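Local atomic coordinates of lipid-transfer protein (PDB entry 6OK1), a protein that is a lipid-transfer protein of the thiolase superfamily, with paired thiolase-like domains in each chain of a four-chain assembly. Residues I351-A354 with V355-R359. Residues are numbered along the deposited sequence; the frame is centred on the assembly and turned at random.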
ATOM      1  N   ILE A 351     -15.425  12.486  -4.291  1.00 22.72           N
ATOM      2  CA  ILE A 351     -16.067  12.152  -3.023  1.00 21.47           C
ATOM      3  C   ILE A 351     -16.453  13.432  -2.300  1.00 28.67           C
ATOM      4  O   ILE A 351     -17.541  13.535  -1.738  1.00 24.36           O
ATOM      5  CB  ILE A 351     -15.144  11.253  -2.165  1.00 22.48           C
ATOM      6  CG1 ILE A 351     -14.788   9.967  -2.932  1.00 21.73           C
ATOM      7  CG2 ILE A 351     -15.825  10.893  -0.863  1.00 22.88           C
ATOM      8  CD1 ILE A 351     -13.726   9.069  -2.264  1.00 24.08           C
ATOM      9  N   ALA A 352     -15.581  14.437  -2.325  1.00 24.48           N
ATOM     10  CA  ALA A 352     -15.908  15.709  -1.681  1.00 27.90           C
ATOM     11  C   ALA A 352     -17.167  16.324  -2.283  1.00 28.16           C
ATOM     12  O   ALA A 352     -18.014  16.847  -1.554  1.00 27.46           O
ATOM     13  CB  ALA A 352     -14.729  16.662  -1.803  1.00 26.26           C
ATOM     14  N   GLU A 353     -17.305  16.285  -3.618  1.00 26.83           N
ATOM     15  CA  GLU A 353     -18.505  16.834  -4.244  1.00 30.00           C
ATOM     16  C   GLU A 353     -19.747  16.080  -3.792  1.00 29.18           C
ATOM     17  O   GLU A 353     -20.785  16.690  -3.535  1.00 28.30           O
ATOM     18  CB  GLU A 353     -18.392  16.801  -5.771  1.00 25.50           C
ATOM     19  CG  GLU A 353     -19.678  17.179  -6.524  1.00 23.99           C
ATOM     20  CD  GLU A 353     -20.076  18.652  -6.371  1.00 32.26           C
ATOM     21  OE1 GLU A 353     -19.306  19.463  -5.813  1.00 26.85           O
ATOM     22  OE2 GLU A 353     -21.179  18.987  -6.826  1.00 30.20           O
ATOM     23  N   ALA A 354     -19.653  14.753  -3.669  1.00 27.18           N
ATOM     24  CA  ALA A 354     -20.782  13.968  -3.173  1.00 25.53           C
ATOM     25  C   ALA A 354     -21.188  14.425  -1.781  1.00 27.25           C
ATOM     26  O   ALA A 354     -22.378  14.492  -1.453  1.00 28.36           O
ATOM     27  CB  ALA A 354     -20.401  12.487  -3.169  1.00 26.16           C
ATOM     28  N   VAL A 355     -20.204  14.732  -0.946  1.00 26.22           N
ATOM     29  CA  VAL A 355     -20.488  15.244   0.388  1.00 29.00           C
ATOM     30  C   VAL A 355     -21.241  16.570   0.294  1.00 28.71           C
ATOM     31  O   VAL A 355     -22.243  16.793   0.990  1.00 31.77           O
ATOM     32  CB  VAL A 355     -19.180  15.388   1.187  1.00 25.49           C
ATOM     33  CG1 VAL A 355     -19.426  16.159   2.501  1.00 28.09           C
ATOM     34  CG2 VAL A 355     -18.552  13.998   1.487  1.00 26.02           C
ATOM     35  N   ARG A 356     -20.788  17.466  -0.583  1.00 28.28           N
ATOM     36  CA  ARG A 356     -21.499  18.735  -0.745  1.00 25.66           C
ATOM     37  C   ARG A 356     -22.932  18.516  -1.190  1.00 35.41           C
ATOM     38  O   ARG A 356     -23.849  19.201  -0.712  1.00 33.69           O
ATOM     39  CB  ARG A 356     -20.771  19.630  -1.740  1.00 27.33           C
ATOM     40  CG  ARG A 356     -19.430  20.110  -1.275  1.00 28.68           C
ATOM     41  CD  ARG A 356     -18.856  21.089  -2.312  1.00 37.13           C
ATOM     42  NE  ARG A 356     -17.428  21.193  -2.189  1.00 48.22           N
ATOM     43  CZ  ARG A 356     -16.536  20.629  -2.996  1.00 30.29           C
ATOM     44  NH1 ARG A 356     -16.883  19.953  -4.096  1.00 37.59           N
ATOM     45  NH2 ARG A 356     -15.274  20.812  -2.700  1.00 38.18           N
ATOM     46  N   LEU A 357     -23.149  17.579  -2.116  1.00 31.73           N
ATOM     47  CA  LEU A 357     -24.505  17.319  -2.584  1.00 31.90           C
ATOM     48  C   LEU A 357     -25.397  16.887  -1.423  1.00 32.18           C
ATOM     49  O   LEU A 357     -26.531  17.376  -1.287  1.00 34.37           O
ATOM     50  CB  LEU A 357     -24.477  16.261  -3.691  1.00 29.00           C
ATOM     51  CG  LEU A 357     -23.913  16.701  -5.047  1.00 26.71           C
ATOM     52  CD1 LEU A 357     -23.596  15.476  -5.934  1.00 32.33           C
ATOM     53  CD2 LEU A 357     -24.869  17.608  -5.754  1.00 25.96           C
ATOM     54  N   VAL A 358     -24.884  16.009  -0.543  1.00 29.24           N
ATOM     55  CA  VAL A 358     -25.668  15.587   0.619  1.00 29.43           C
ATOM     56  C   VAL A 358     -25.916  16.769   1.552  1.00 35.58           C
ATOM     57  O   VAL A 358     -27.021  16.933   2.089  1.00 35.50           O
ATOM     58  CB  VAL A 358     -24.969  14.424   1.348  1.00 34.32           C
ATOM     59  CG1 VAL A 358     -25.682  14.111   2.671  1.00 33.93           C
ATOM     60  CG2 VAL A 358     -24.946  13.191   0.457  1.00 30.61           C
ATOM     61  N   ARG A 359     -24.895  17.598   1.770  1.00 31.29           N
ATOM     62  CA  ARG A 359     -25.029  18.781   2.611  1.00 34.33           C
ATOM     63  C   ARG A 359     -25.955  19.822   2.005  1.00 36.36           C
ATOM     64  O   ARG A 359     -26.512  20.638   2.749  1.00 34.93           O
ATOM     65  CB  ARG A 359     -23.658  19.432   2.841  1.00 30.93           C
ATOM     66  CG  ARG A 359     -22.679  18.637   3.657  1.00 34.50           C
ATOM     67  CD  ARG A 359     -21.324  19.352   3.677  1.00 33.46           C
ATOM     68  NE  ARG A 359     -20.359  18.741   4.579  1.00 31.06           N
ATOM     69  CZ  ARG A 359     -19.139  19.222   4.789  1.00 27.41           C
ATOM     70  NH1 ARG A 359     -18.758  20.328   4.164  1.00 31.17           N
ATOM     71  NH2 ARG A 359     -18.317  18.603   5.617  1.00 29.42           N
TER
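Glu353 and Arg356, three residues apart on helix 348-359, are joined by a salt bridge in which Glu353 OE1 receives Arg356 NH1 at 3.0 Å. OE1 offers its anti lone pair and lies at the edge of the guanidinium, near its plane, although the two planar groups are turned 49° against each other. Glutamate and arginine suit the spacing because both chains are long: Arg356, extended from CG to NE, runs back along the helix, and Glu353 bends at chi2 (68°) to meet it nearly at right angles. The other oxygen, OE2, is bonded to Thr335 and Ser362, so both oxygens of this buried carboxylate have partners.

Main-chain bonds of the i to i+4 kind run through the same turns, from Val355 N to Ile351 O at 3.0 Å through to Val358 N and Ala354 O at 3.1 Å.

Aliphatic carbons also pack against carbonyl oxygens of the preceding turn: Leu357 CG rests 3.5 Å from Glu353 O, and Val355 CG2, placed beside its own backbone N, comes 3.4 Å from Ile351 O. Ala354, whose methyl group touches Val372, Val374 and Leu387, suits a close approach of helix to sheet, while branched Ile351 and Val355 reach Ile10.

The arrangement is that of a largely buried alpha-helix with an i to i+3 salt bridge, laid against strands 371-375, 382-388 and 8-15 of the mixed beta-sheet, as in the layered alpha/beta architecture of the thiolase superfamily.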